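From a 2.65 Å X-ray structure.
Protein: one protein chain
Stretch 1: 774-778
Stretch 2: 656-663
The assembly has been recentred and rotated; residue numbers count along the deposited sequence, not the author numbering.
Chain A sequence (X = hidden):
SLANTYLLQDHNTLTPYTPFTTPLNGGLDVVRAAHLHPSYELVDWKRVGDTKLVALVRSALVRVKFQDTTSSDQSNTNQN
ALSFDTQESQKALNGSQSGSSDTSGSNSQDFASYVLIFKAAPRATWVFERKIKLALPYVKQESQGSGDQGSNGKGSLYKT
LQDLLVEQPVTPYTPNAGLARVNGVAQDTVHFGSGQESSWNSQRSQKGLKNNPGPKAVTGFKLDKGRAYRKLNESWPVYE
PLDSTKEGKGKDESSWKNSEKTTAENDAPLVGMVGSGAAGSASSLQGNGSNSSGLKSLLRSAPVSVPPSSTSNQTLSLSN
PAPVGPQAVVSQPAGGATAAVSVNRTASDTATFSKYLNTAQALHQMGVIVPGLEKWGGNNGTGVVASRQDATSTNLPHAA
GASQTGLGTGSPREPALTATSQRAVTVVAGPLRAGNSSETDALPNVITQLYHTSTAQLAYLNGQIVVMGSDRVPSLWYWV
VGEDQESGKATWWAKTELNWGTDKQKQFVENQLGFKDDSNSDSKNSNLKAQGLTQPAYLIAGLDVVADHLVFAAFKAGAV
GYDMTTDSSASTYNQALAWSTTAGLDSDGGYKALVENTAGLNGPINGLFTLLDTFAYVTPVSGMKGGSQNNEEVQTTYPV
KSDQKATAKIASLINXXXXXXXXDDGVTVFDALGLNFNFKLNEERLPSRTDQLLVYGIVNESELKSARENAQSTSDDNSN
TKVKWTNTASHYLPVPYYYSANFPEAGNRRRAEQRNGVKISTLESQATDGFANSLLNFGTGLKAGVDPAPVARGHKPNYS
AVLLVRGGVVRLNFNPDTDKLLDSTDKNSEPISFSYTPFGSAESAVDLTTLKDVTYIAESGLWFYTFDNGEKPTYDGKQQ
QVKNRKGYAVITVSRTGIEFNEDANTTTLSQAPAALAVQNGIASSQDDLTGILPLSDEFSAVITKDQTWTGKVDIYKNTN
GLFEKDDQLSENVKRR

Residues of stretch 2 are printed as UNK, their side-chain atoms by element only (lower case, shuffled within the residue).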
# COMPACT_ATOMS: atom_id res chain seq x y z
N SER A 774 -13.79 -4.77 -6.68
CA SER A 774 -14.23 -5.27 -5.37
C SER A 774 -13.29 -6.40 -4.94
O SER A 774 -13.69 -7.33 -4.23
CB SER A 774 -15.67 -5.79 -5.46
OG SER A 774 -15.75 -6.86 -6.39
N LEU A 775 -12.03 -6.31 -5.40
CA LEU A 775 -11.00 -7.32 -5.25
C LEU A 775 -9.83 -6.89 -4.37
O LEU A 775 -9.31 -7.71 -3.61
CB LEU A 775 -10.47 -7.64 -6.67
CG LEU A 775 -10.10 -9.07 -7.12
CD1 LEU A 775 -8.70 -9.11 -7.64
CD2 LEU A 775 -10.35 -10.12 -6.06
N LEU A 776 -9.39 -5.63 -4.52
CA LEU A 776 -8.21 -5.12 -3.84
C LEU A 776 -8.52 -4.27 -2.65
O LEU A 776 -9.36 -3.37 -2.73
CB LEU A 776 -7.29 -4.35 -4.82
CG LEU A 776 -7.08 -4.97 -6.20
CD1 LEU A 776 -6.48 -3.98 -7.15
CD2 LEU A 776 -6.24 -6.24 -6.13
N ASN A 777 -7.83 -4.55 -1.53
CA ASN A 777 -8.00 -3.76 -0.33
C ASN A 777 -7.13 -2.50 -0.37
O ASN A 777 -6.14 -2.45 -1.09
CB ASN A 777 -7.77 -4.58 0.94
CG ASN A 777 -8.60 -4.09 2.11
OD1 ASN A 777 -9.22 -3.03 2.09
ND2 ASN A 777 -8.63 -4.86 3.17
N PHE A 778 -7.55 -1.48 0.35
CA PHE A 778 -6.88 -0.19 0.39
C PHE A 778 -6.94 0.35 1.82
O PHE A 778 -7.94 0.17 2.49
CB PHE A 778 -7.55 0.75 -0.62
CG PHE A 778 -7.31 2.23 -0.48
CD1 PHE A 778 -6.20 2.83 -1.04
CD2 PHE A 778 -8.24 3.04 0.16
CE1 PHE A 778 -5.99 4.20 -0.94
CE2 PHE A 778 -8.03 4.41 0.26
CZ PHE A 778 -6.91 4.99 -0.29
N UNK A 656 1.06 -3.54 -8.20
CA UNK A 656 0.58 -2.27 -7.67
C UNK A 656 -0.66 -2.45 -6.75
O UNK A 656 -1.53 -1.57 -6.70
c UNK A 656 0.27 -1.33 -8.82
N UNK A 657 -0.71 -3.57 -5.99
CA UNK A 657 -1.83 -3.95 -5.12
C UNK A 657 -1.41 -4.94 -4.00
O UNK A 657 -0.30 -5.50 -4.08
o UNK A 657 -2.69 -5.96 -6.18
c UNK A 657 -2.93 -4.58 -5.96
N UNK A 658 -2.28 -5.26 -2.99
CA UNK A 658 -1.88 -6.21 -1.95
C UNK A 658 -1.92 -7.70 -2.37
O UNK A 658 -1.72 -8.58 -1.52
c UNK A 658 -2.85 -5.91 -0.79
c UNK A 658 -3.61 -4.70 -1.19
c UNK A 658 -3.61 -4.71 -2.68
N UNK A 659 -2.15 -7.98 -3.67
CA UNK A 659 -2.19 -9.35 -4.20
C UNK A 659 -0.90 -9.84 -4.82
O UNK A 659 -0.28 -9.11 -5.60
c UNK A 659 -5.74 -9.99 -5.65
c UNK A 659 -4.78 -9.41 -4.67
c UNK A 659 -3.34 -9.56 -5.19
c UNK A 659 -4.97 -10.04 -3.30
N UNK A 660 -0.52 -11.09 -4.50
CA UNK A 660 0.66 -11.76 -5.07
C UNK A 660 0.29 -12.38 -6.42
O UNK A 660 1.04 -12.23 -7.38
n UNK A 660 3.11 -13.31 -2.75
c UNK A 660 2.29 -12.38 -3.21
o UNK A 660 2.40 -11.19 -2.88
c UNK A 660 1.20 -12.85 -4.13
N UNK A 661 -0.87 -13.06 -6.49
CA UNK A 661 -1.36 -13.71 -7.70
C UNK A 661 -2.59 -13.00 -8.27
O UNK A 661 -3.50 -12.61 -7.52
c UNK A 661 -1.67 -15.18 -7.44
o UNK A 661 -2.17 -15.82 -8.61
N UNK A 662 -2.61 -12.87 -9.60
CA UNK A 662 -3.71 -12.28 -10.37
C UNK A 662 -4.37 -13.36 -11.22
O UNK A 662 -5.13 -13.03 -12.14
c UNK A 662 -2.93 -9.86 -10.56
c UNK A 662 -3.96 -9.18 -9.92
c UNK A 662 -1.47 -7.98 -10.06
c UNK A 662 -3.18 -11.17 -11.27
c UNK A 662 -2.51 -7.33 -9.41
o UNK A 662 -2.30 -6.11 -8.84
c UNK A 662 -3.75 -7.93 -9.33
c UNK A 662 -1.68 -9.23 -10.63
N UNK A 663 -4.08 -14.63 -10.91
CA UNK A 663 -4.60 -15.79 -11.61
C UNK A 663 -6.11 -15.82 -11.58
O UNK A 663 -6.71 -15.87 -10.50

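Position 656 carries a single side-chain carbon, the CB, set sideways to stretch 1 and touching nothing on it. One carbon and nothing beyond makes it Ala-656, a small residue that leads into the contact without taking part in it.

Position 657 has one carbon followed by one oxygen, and its CA-to-CB bond points toward stretch 1. The oxygen lies 3.6 Å from CD2 of Leu-776. This is Ser-657, with chi1 in the p well. Its OG accepts a hydrogen bond from the backbone N of position 659 (3.3 Å), so the hydroxyl is satisfied within its own loop and can sit beside a leucine methyl group without needing a polar partner there.

At position 658 three carbons close a ring onto the backbone N. The ring carbon bonded to N lies 4.3 Å from CB of Leu-776, and the middle carbon lies 3.4 Å from the backbone O of Asn-777; this can only be Pro-658. The compact ring presents an apolar surface and, lacking an N-H, brings no backbone donor to this packed site.

Position 659 shows four carbons, forked at the second, and points toward stretch 1. A terminal carbon meets CD1 of Leu-775 at 3.7 Å, while the fork carbon lies 3.8 Å from CD2 of Leu-776. CB, then a branch point with two methyl groups, identifies Leu-659; a branched aliphatic chain offers apolar surface to both Leu-775 and Leu-776.

Position 660 has two carbons, the second bearing one oxygen and one nitrogen: the amide of Asn-660. It is out of reach of stretch 1, and both amide atoms are hydrogen-bonded elsewhere in the structure.

Position 661, one carbon then one oxygen, is Ser-661, also remote. Its OG accepts a bond from the backbone N of position 663 (3.2 Å), linking groups two residues apart within the loop.

Position 662 has one carbon leading to a six-carbon ring that bears an oxygen. CB points sideways, but the ring reaches back so that one of its carbons lies 4.4 Å from CD2 of Leu-776, which sits at the ring edge. This is Tyr-662. The OH accepts a 2.7 Å hydrogen bond from OG of Ser-657, tying the loop together.

Position 663 has no side-chain atoms and is Gly-663, without contact to stretch 1.

The contact, burying 249 Å² in all, has no hydrogen bond across it. Leu-776 is its centre, packed against Ser-657, Pro-658, Leu-659 and Tyr-662, while internal hydrogen bonds brace the loop that receives it.

Stretch 2, residues 656-663: ASPLNSYG
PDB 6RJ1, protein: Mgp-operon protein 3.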